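Local coordinates for extracellular solute-binding protein, family 3 (Methylophaga aminisulfidivorans MP, PDB 5SV6) that is of unknown function but has a periplasmic binding protein-like architecture and probably acts in connection with methanol dehydrogenase, at residues E203-K208 / S225-L230; S181-K186 / D198-E203; E97-N102 / A256-D261. One frame throughout, in Å; residues are numbered along the deposited sequence.

Interaction 1 (E203-K208 / S225-L230); sequences EVVSGK and SASVPL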
loop_
_atom_site.group_PDB
_atom_site.type_symbol
_atom_site.label_atom_id
_atom_site.label_comp_id
_atom_site.label_asym_id
_atom_site.label_seq_id
_atom_site.Cartn_x
_atom_site.Cartn_y
_atom_site.Cartn_z
ATOM N N GLU A 203 -9.600 0.094 -14.193
ATOM C CA GLU A 203 -10.024 -1.131 -14.877
ATOM C C GLU A 203 -11.396 -1.603 -14.389
ATOM O O GLU A 203 -12.181 -2.158 -15.156
ATOM C CB GLU A 203 -8.996 -2.236 -14.653
ATOM C CG GLU A 203 -7.695 -2.016 -15.392
ATOM C CD GLU A 203 -7.867 -2.129 -16.890
ATOM O OE1 GLU A 203 -8.133 -3.247 -17.375
ATOM O OE2 GLU A 203 -7.753 -1.099 -17.583
ATOM N N VAL A 204 -11.666 -1.394 -13.107
ATOM C CA VAL A 204 -12.975 -1.718 -12.547
ATOM C C VAL A 204 -14.018 -0.725 -13.050
ATOM O O VAL A 204 -15.095 -1.112 -13.496
ATOM C CB VAL A 204 -12.963 -1.719 -11.010
ATOM C CG1 VAL A 204 -14.366 -2.058 -10.459
ATOM C CG2 VAL A 204 -11.918 -2.706 -10.480
ATOM N N VAL A 205 -13.686 0.558 -12.988
ATOM C CA VAL A 205 -14.573 1.601 -13.505
ATOM C C VAL A 205 -14.950 1.340 -14.964
ATOM O O VAL A 205 -16.110 1.516 -15.355
ATOM C CB VAL A 205 -13.932 2.994 -13.363
ATOM C CG1 VAL A 205 -14.714 4.039 -14.147
ATOM C CG2 VAL A 205 -13.818 3.369 -11.895
ATOM N N SER A 206 -13.978 0.891 -15.752
ATOM C CA SER A 206 -14.189 0.639 -17.176
ATOM C C SER A 206 -14.909 -0.679 -17.442
ATOM O O SER A 206 -15.442 -0.894 -18.533
ATOM C CB SER A 206 -12.857 0.643 -17.928
ATOM O OG SER A 206 -12.165 -0.589 -17.764
ATOM N N GLY A 207 -14.912 -1.572 -16.455
ATOM C CA GLY A 207 -15.556 -2.859 -16.618
ATOM C C GLY A 207 -14.651 -3.907 -17.237
ATOM O O GLY A 207 -15.050 -5.063 -17.393
ATOM N N LYS A 208 -13.427 -3.517 -17.578
ATOM C CA LYS A 208 -12.460 -4.461 -18.113
ATOM C C LYS A 208 -12.039 -5.462 -17.045
ATOM O O LYS A 208 -11.699 -6.606 -17.350
ATOM C CB LYS A 208 -11.233 -3.738 -18.678
ATOM C CG LYS A 208 -11.498 -2.981 -19.969
ATOM C CD LYS A 208 -11.921 -3.919 -21.091
ATOM C CE LYS A 208 -12.187 -3.148 -22.379
ATOM N NZ LYS A 208 -10.938 -2.571 -22.975
ATOM N N SER A 225 -12.701 9.245 -5.907
ATOM C CA SER A 225 -12.860 10.080 -7.092
ATOM C C SER A 225 -13.380 9.326 -8.321
ATOM O O SER A 225 -13.482 9.906 -9.408
ATOM C CB SER A 225 -11.548 10.806 -7.419
ATOM O OG SER A 225 -10.529 9.892 -7.800
ATOM N N ALA A 226 -13.715 8.047 -8.149
ATOM C CA ALA A 226 -14.152 7.203 -9.256
ATOM C C ALA A 226 -15.337 7.826 -9.987
ATOM O O ALA A 226 -16.171 8.481 -9.369
ATOM C CB ALA A 226 -14.521 5.808 -8.753
ATOM N N SER A 227 -15.404 7.614 -11.299
ATOM C CA SER A 227 -16.463 8.202 -12.113
ATOM C C SER A 227 -17.765 7.397 -12.014
ATOM O O SER A 227 -18.842 7.896 -12.340
ATOM C CB SER A 227 -16.009 8.381 -13.570
ATOM O OG SER A 227 -15.808 7.136 -14.216
ATOM N N VAL A 228 -17.664 6.158 -11.538
ATOM C CA VAL A 228 -18.850 5.376 -11.203
ATOM C C VAL A 228 -18.728 4.907 -9.761
ATOM O O VAL A 228 -17.616 4.679 -9.281
ATOM C CB VAL A 228 -19.036 4.154 -12.124
ATOM C CG1 VAL A 228 -19.387 4.596 -13.538
ATOM C CG2 VAL A 228 -17.795 3.258 -12.108
ATOM N N PRO A 229 -19.868 4.770 -9.059
ATOM C CA PRO A 229 -19.796 4.444 -7.632
ATOM C C PRO A 229 -19.182 3.063 -7.424
ATOM O O PRO A 229 -19.619 2.107 -8.058
ATOM C CB PRO A 229 -21.266 4.433 -7.197
ATOM C CG PRO A 229 -21.990 5.215 -8.238
ATOM C CD PRO A 229 -21.255 4.959 -9.514
ATOM N N LEU A 230 -18.184 2.972 -6.551
ATOM C CA LEU A 230 -17.529 1.697 -6.283
ATOM C C LEU A 230 -17.706 1.308 -4.828
ATOM O O LEU A 230 -17.846 2.165 -3.953
ATOM C CB LEU A 230 -16.032 1.779 -6.599
ATOM C CG LEU A 230 -15.626 2.151 -8.030
ATOM C CD1 LEU A 230 -14.106 2.144 -8.156
ATOM C CD2 LEU A 230 -16.243 1.216 -9.068
#

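Interaction 2 (S181-K186 / D198-E203); sequences SLIGFK and DLLVSE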
loop_
_atom_site.group_PDB
_atom_site.type_symbol
_atom_site.label_atom_id
_atom_site.label_comp_id
_atom_site.label_asym_id
_atom_site.label_seq_id
_atom_site.Cartn_x
_atom_site.Cartn_y
_atom_site.Cartn_z
ATOM N N SER A 181 -0.729 -7.682 -18.513
ATOM C CA SER A 181 -0.997 -6.574 -19.433
ATOM C C SER A 181 -1.063 -5.251 -18.670
ATOM O O SER A 181 -1.069 -4.174 -19.276
ATOM C CB SER A 181 -2.307 -6.794 -20.199
ATOM O OG SER A 181 -3.455 -6.498 -19.404
ATOM N N LEU A 182 -1.128 -5.340 -17.342
ATOM C CA LEU A 182 -1.303 -4.154 -16.493
ATOM C C LEU A 182 -0.058 -3.761 -15.696
ATOM O O LEU A 182 0.179 -2.586 -15.465
ATOM C CB LEU A 182 -2.454 -4.357 -15.501
ATOM C CG LEU A 182 -3.861 -4.548 -16.062
ATOM C CD1 LEU A 182 -4.826 -4.975 -14.966
ATOM C CD2 LEU A 182 -4.346 -3.273 -16.741
ATOM N N ILE A 183 0.708 -4.748 -15.243
ATOM C CA ILE A 183 1.789 -4.484 -14.297
ATOM C C ILE A 183 3.119 -4.387 -15.039
ATOM O O ILE A 183 3.425 -5.226 -15.884
ATOM C CB ILE A 183 1.872 -5.585 -13.207
ATOM C CG1 ILE A 183 0.522 -5.752 -12.490
ATOM C CG2 ILE A 183 2.985 -5.275 -12.203
ATOM C CD1 ILE A 183 0.007 -4.476 -11.794
ATOM N N GLY A 184 3.904 -3.363 -14.727
ATOM C CA GLY A 184 5.192 -3.185 -15.374
ATOM C C GLY A 184 6.272 -4.046 -14.751
ATOM O O GLY A 184 6.260 -4.295 -13.539
ATOM N N PHE A 185 7.200 -4.525 -15.577
ATOM C CA PHE A 185 8.375 -5.224 -15.063
ATOM C C PHE A 185 9.639 -4.633 -15.666
ATOM O O PHE A 185 9.597 -3.992 -16.721
ATOM C CB PHE A 185 8.320 -6.722 -15.373
ATOM C CG PHE A 185 7.287 -7.471 -14.581
ATOM C CD1 PHE A 185 5.954 -7.452 -14.963
ATOM C CD2 PHE A 185 7.651 -8.207 -13.462
ATOM C CE1 PHE A 185 5.002 -8.149 -14.235
ATOM C CE2 PHE A 185 6.706 -8.910 -12.736
ATOM C CZ PHE A 185 5.381 -8.877 -13.122
ATOM N N LYS A 186 10.765 -4.869 -15.001
ATOM C CA LYS A 186 12.043 -4.354 -15.469
ATOM C C LYS A 186 12.449 -4.994 -16.801
ATOM O O LYS A 186 12.201 -6.182 -17.040
ATOM C CB LYS A 186 13.124 -4.568 -14.413
ATOM C CG LYS A 186 14.347 -3.666 -14.564
ATOM C CD LYS A 186 15.322 -3.890 -13.404
ATOM C CE LYS A 186 16.520 -2.959 -13.479
ATOM N NZ LYS A 186 17.386 -3.101 -12.263
ATOM N N ASP A 198 -3.836 3.498 -9.486
ATOM C CA ASP A 198 -4.980 4.169 -10.101
ATOM C C ASP A 198 -5.418 3.489 -11.409
ATOM O O ASP A 198 -6.589 3.520 -11.778
ATOM C CB ASP A 198 -4.654 5.636 -10.357
ATOM C CG ASP A 198 -3.476 5.811 -11.284
ATOM O OD1 ASP A 198 -2.373 5.336 -10.938
ATOM O OD2 ASP A 198 -3.654 6.416 -12.364
ATOM N N LEU A 199 -4.468 2.882 -12.111
ATOM C CA LEU A 199 -4.779 2.061 -13.278
ATOM C C LEU A 199 -5.695 0.887 -12.908
ATOM O O LEU A 199 -6.669 0.583 -13.607
ATOM C CB LEU A 199 -3.475 1.523 -13.884
ATOM C CG LEU A 199 -3.647 0.455 -14.966
ATOM C CD1 LEU A 199 -4.356 1.037 -16.190
ATOM C CD2 LEU A 199 -2.310 -0.186 -15.341
ATOM N N LEU A 200 -5.377 0.210 -11.810
ATOM C CA LEU A 200 -6.172 -0.948 -11.403
ATOM C C LEU A 200 -7.601 -0.549 -11.024
ATOM O O LEU A 200 -8.553 -1.235 -11.382
ATOM C CB LEU A 200 -5.491 -1.724 -10.266
ATOM C CG LEU A 200 -4.095 -2.270 -10.602
ATOM C CD1 LEU A 200 -3.508 -3.063 -9.445
ATOM C CD2 LEU A 200 -4.168 -3.146 -11.821
ATOM N N VAL A 201 -7.758 0.566 -10.318
ATOM C CA VAL A 201 -9.103 1.051 -10.010
ATOM C C VAL A 201 -9.856 1.401 -11.298
ATOM O O VAL A 201 -11.041 1.080 -11.459
ATOM C CB VAL A 201 -9.075 2.236 -9.026
ATOM C CG1 VAL A 201 -10.486 2.793 -8.819
ATOM C CG2 VAL A 201 -8.476 1.785 -7.691
ATOM N N SER A 202 -9.149 2.031 -12.229
ATOM C CA SER A 202 -9.731 2.423 -13.510
ATOM C C SER A 202 -10.267 1.240 -14.313
ATOM O O SER A 202 -11.258 1.367 -15.030
ATOM C CB SER A 202 -8.708 3.199 -14.336
ATOM O OG SER A 202 -8.564 4.501 -13.805
ATOM N N GLU A 203 -9.600 0.094 -14.193
ATOM C CA GLU A 203 -10.024 -1.131 -14.877
ATOM C C GLU A 203 -11.396 -1.603 -14.389
ATOM O O GLU A 203 -12.181 -2.158 -15.156
ATOM C CB GLU A 203 -8.996 -2.236 -14.653
ATOM C CG GLU A 203 -7.695 -2.016 -15.392
ATOM C CD GLU A 203 -7.867 -2.129 -16.890
ATOM O OE1 GLU A 203 -8.133 -3.247 -17.375
ATOM O OE2 GLU A 203 -7.753 -1.099 -17.583
#

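Interaction 3 (E97-N102 / A256-D261); sequences EKLLKN and AVRSDD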
loop_
_atom_site.group_PDB
_atom_site.type_symbol
_atom_site.label_atom_id
_atom_site.label_comp_id
_atom_site.label_asym_id
_atom_site.label_seq_id
_atom_site.Cartn_x
_atom_site.Cartn_y
_atom_site.Cartn_z
ATOM N N GLU A 97 18.023 0.390 -1.015
ATOM C CA GLU A 97 18.916 1.227 -1.813
ATOM C C GLU A 97 19.210 2.593 -1.195
ATOM O O GLU A 97 20.153 3.268 -1.586
ATOM C CB GLU A 97 18.385 1.360 -3.243
ATOM C CG GLU A 97 18.088 0.004 -3.886
ATOM C CD GLU A 97 18.247 0.011 -5.393
ATOM O OE1 GLU A 97 19.352 0.344 -5.872
ATOM O OE2 GLU A 97 17.272 -0.321 -6.100
ATOM N N LYS A 98 18.406 3.004 -0.221
ATOM C CA LYS A 98 18.610 4.308 0.384
ATOM C C LYS A 98 18.894 4.220 1.884
ATOM O O LYS A 98 19.997 4.566 2.339
ATOM C CB LYS A 98 17.404 5.215 0.103
ATOM C CG LYS A 98 17.365 5.783 -1.316
ATOM C CD LYS A 98 18.562 6.704 -1.547
ATOM C CE LYS A 98 18.418 7.555 -2.803
ATOM N NZ LYS A 98 18.595 6.743 -4.034
ATOM N N LEU A 99 17.901 3.767 2.645
ATOM C CA LEU A 99 18.019 3.702 4.109
ATOM C C LEU A 99 19.209 2.857 4.555
ATOM O O LEU A 99 20.055 3.312 5.320
ATOM C CB LEU A 99 16.741 3.128 4.718
ATOM C CG LEU A 99 16.683 2.996 6.236
ATOM C CD1 LEU A 99 16.648 4.366 6.893
ATOM C CD2 LEU A 99 15.485 2.176 6.634
ATOM N N LEU A 100 19.273 1.618 4.079
ATOM C CA LEU A 100 20.330 0.704 4.518
ATOM C C LEU A 100 21.703 1.057 3.953
ATOM O O LEU A 100 22.706 0.437 4.315
ATOM C CB LEU A 100 19.969 -0.742 4.170
ATOM C CG LEU A 100 18.738 -1.304 4.884
ATOM C CD1 LEU A 100 18.426 -2.734 4.422
ATOM C CD2 LEU A 100 18.932 -1.237 6.402
ATOM N N LYS A 101 21.741 2.045 3.061
ATOM C CA LYS A 101 22.993 2.528 2.479
ATOM C C LYS A 101 23.336 3.918 2.993
ATOM O O LYS A 101 24.193 4.616 2.428
ATOM C CB LYS A 101 22.912 2.533 0.949
ATOM C CG LYS A 101 22.843 1.135 0.354
ATOM C CD LYS A 101 23.048 1.179 -1.154
ATOM C CE LYS A 101 23.277 -0.217 -1.732
ATOM N NZ LYS A 101 22.033 -1.033 -1.809
ATOM N N ASN A 102 22.653 4.316 4.065
ATOM C CA ASN A 102 22.950 5.565 4.764
ATOM C C ASN A 102 22.732 6.847 3.958
ATOM O O ASN A 102 23.366 7.864 4.229
ATOM C CB ASN A 102 24.372 5.540 5.342
ATOM C CG ASN A 102 24.554 4.454 6.380
ATOM O OD1 ASN A 102 24.159 4.616 7.537
ATOM N ND2 ASN A 102 25.151 3.339 5.974
ATOM N N ALA A 256 10.235 3.168 9.498
ATOM C CA ALA A 256 11.442 2.344 9.595
ATOM C C ALA A 256 12.693 3.202 9.684
ATOM O O ALA A 256 12.803 4.229 9.002
ATOM C CB ALA A 256 11.551 1.398 8.398
ATOM N N VAL A 257 13.632 2.778 10.529
ATOM C CA VAL A 257 14.980 3.349 10.548
ATOM C C VAL A 257 15.962 2.175 10.557
ATOM O O VAL A 257 15.550 1.038 10.761
ATOM C CB VAL A 257 15.212 4.224 11.805
ATOM C CG1 VAL A 257 14.124 5.286 11.934
ATOM C CG2 VAL A 257 15.240 3.363 13.062
ATOM N N ARG A 258 17.252 2.432 10.340
ATOM C CA ARG A 258 18.249 1.362 10.476
ATOM C C ARG A 258 18.205 0.748 11.878
ATOM O O ARG A 258 17.898 1.435 12.844
ATOM C CB ARG A 258 19.657 1.879 10.184
ATOM C CG ARG A 258 19.885 2.279 8.720
ATOM C CD ARG A 258 21.272 2.882 8.571
ATOM N NE ARG A 258 21.362 4.167 9.262
ATOM C CZ ARG A 258 20.945 5.313 8.739
ATOM N NH1 ARG A 258 20.404 5.325 7.530
ATOM N NH2 ARG A 258 21.056 6.441 9.424
ATOM N N SER A 259 18.512 -0.542 11.982
ATOM C CA SER A 259 18.369 -1.270 13.248
ATOM C C SER A 259 19.191 -0.676 14.400
ATOM O O SER A 259 18.807 -0.767 15.569
ATOM C CB SER A 259 18.732 -2.745 13.050
ATOM O OG SER A 259 18.833 -3.405 14.295
ATOM N N ASP A 260 20.313 -0.054 14.070
ATOM C CA ASP A 260 21.195 0.515 15.086
ATOM C C ASP A 260 20.790 1.933 15.529
ATOM O O ASP A 260 21.380 2.486 16.463
ATOM C CB ASP A 260 22.627 0.542 14.563
ATOM C CG ASP A 260 22.786 1.467 13.383
ATOM O OD1 ASP A 260 22.566 1.021 12.233
ATOM O OD2 ASP A 260 23.104 2.653 13.602
ATOM N N ASP A 261 19.802 2.517 14.852
ATOM C CA ASP A 261 19.402 3.905 15.110
ATOM C C ASP A 261 18.341 3.946 16.187
ATOM O O ASP A 261 17.255 4.491 15.988
ATOM C CB ASP A 261 18.867 4.576 13.837
ATOM C CG ASP A 261 19.875 5.522 13.199
ATOM O OD1 ASP A 261 21.031 5.587 13.674
ATOM O OD2 ASP A 261 19.522 6.193 12.205
#

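Interaction 1 (E203-K208 / S225-L230)
V205 and V228 have the nearest CA atoms of the two segments, V205 CA lying 6.2 Å from V228 CA, where the last turn of helix 197-206 passes the irregular loop joining helix 216-224 to strand 230-234. That loop belongs to a beta-alpha-beta crossover of the binding-protein fold: strands 211-215 and 230-234 both pair antiparallel with strand 118-133, and helix 216-224 makes the connection between them. The contact shows how such a return loop can meet a helix through side chains, while its backbone bonds elsewhere, P229 with A134. On the helix side the last turn closes with G207 N bonded to V204 O at 3.0 Å, after which G207 leaves helical geometry with a positive phi of 87° and the chain turns away.

V205 is the knuckle of the contact, and both its methyls are engaged. Its chi1 of 168° sends CG1 anti to the backbone N and leaves CG2 beside that nitrogen. V205 CG1 reaches S227 and V228, meeting V228 CG2 at 3.8 Å and lying 3.3 Å from S227 OG, a close van der Waals approach to the hydroxyl oxygen. V205 CG2 fits among A226 CB, at 4.0 Å, L230 and V228. V228 CG2 sits between its own N and carbonyl carbon, which directs it at the helix surface, so that it also rests 3.9 Å from V205 CA.

L230 begins the strand and faces inward, touching I131 of strand 118-133, much as V204 touches P133. Its side chain crosses that of V205 at about a right angle, and its fork is divided between two successive helix residues: L230 CD1 packs 3.9 Å from V205 CG2, whereas L230 CD2 meets V204 CG1 at 4.0 Å.

Interaction 2 (S181-K186 / D198-E203)
In the helix that presents L199, L200 and E203 to L182, the carbonyl oxygen of D198 is gripped by two donors from one residue: S202 N at 3.0 Å and S202 OG, also at 3.0 Å. They arrive from opposite faces of the carbonyl plane, the hydroxyl tilted 30° out of it. The serine hydroxyl thus folds back on its own helix, while V201 is packed against A219 and Y222 of helix 216-224.

The other partner is the loop that follows helix 172-180, and it illustrates how a solute-binding fold can rest a connection on a helix largely through one leucine. L182 points at the helix and divides its fork. L182 CD1 meets L200 CD2 at 3.7 Å, the two side chains crossing at a slant, and I183 extends the same apolar patch from the next position. L182 CD2 turns toward the other helical residues, reaching L199 CD2 at 4.0 Å. L199 CD2 in turn lies 3.5 Å from the backbone oxygen L182 O, so that it bears on main chain and side chain together.

E203 completes the seat with its acid end. A bend at chi2 (-68°) folds the group back until the flat carboxylate lies against the leucine, with L182 CD2 over its face, 3.7 Å from E203 CD. The acid's OE1 is hydrogen-bonded to Y178 OH on helix 172-180.

The chemistry implies a contact that rests on shape and dispersion across the two segments, with the charged group tied by its oxygen to the neighbouring helix while its CG methylene gives apolar surface and the carboxylate presents its face to the methyl.

Interaction 3 (E97-N102 / A256-D261)
R258 reaches L99 by a bent side chain: it runs extended past CG, then turns at chi3 (-68°), laying CG and CD beside L99 O and swinging the guanidinium back over the helix end. R258 NH1 donates to L99 O at 3.0 Å with an N-H...O angle of 155°, the oxygen lying almost in the guanidinium plane. N102 OD1 comes from another direction, over one face of that group, 3.3 Å from R258 NE but too poorly angled to bond, the amide and guanidinium planes standing 40° apart.

L99 O accepts a second bond, from N102 N at 3.1 Å, as part of a Schellman motif that ends the helix, with N102, at positive phi, as its C-prime residue and Q103 N returning to K98 O. The arginine adds a side-chain donor to this carbonyl near the helix end. R258 NH2 forms salt bridges to D105 and, at 3.2 Å, to D261 OD2, and R258 NH1 also serves C104 O, beside the C50-C104 disulfide.

L99 extends its CG away from its own N, which carries the fork onto strand 247-257: L99 CD2 lies 4.0 Å from V257 C, and L99 CD1 rests 3.9 Å from R258 NH1.

In the fold
Interactions 1 and 2 are neighbours, their centres about 14 Å apart, because both are built on helix 197-206 and share E203. They also touch directly, L230 CD1 of interaction 1 packing 3.7 Å from V201 CG1 of interaction 2, so the helix meets both the loop after helix 216-224 and its own preceding loop. Interaction 3 is distant from interaction 1, their centres about 39 Å apart across the centre of the chain; from interaction 2 its centre lies about 30 Å away, though their nearest atoms are about 7 Å apart, without touching. It joins residues more than 150 positions apart, bracketing both others. This spread is consistent with the two-lobed build of periplasmic binding proteins.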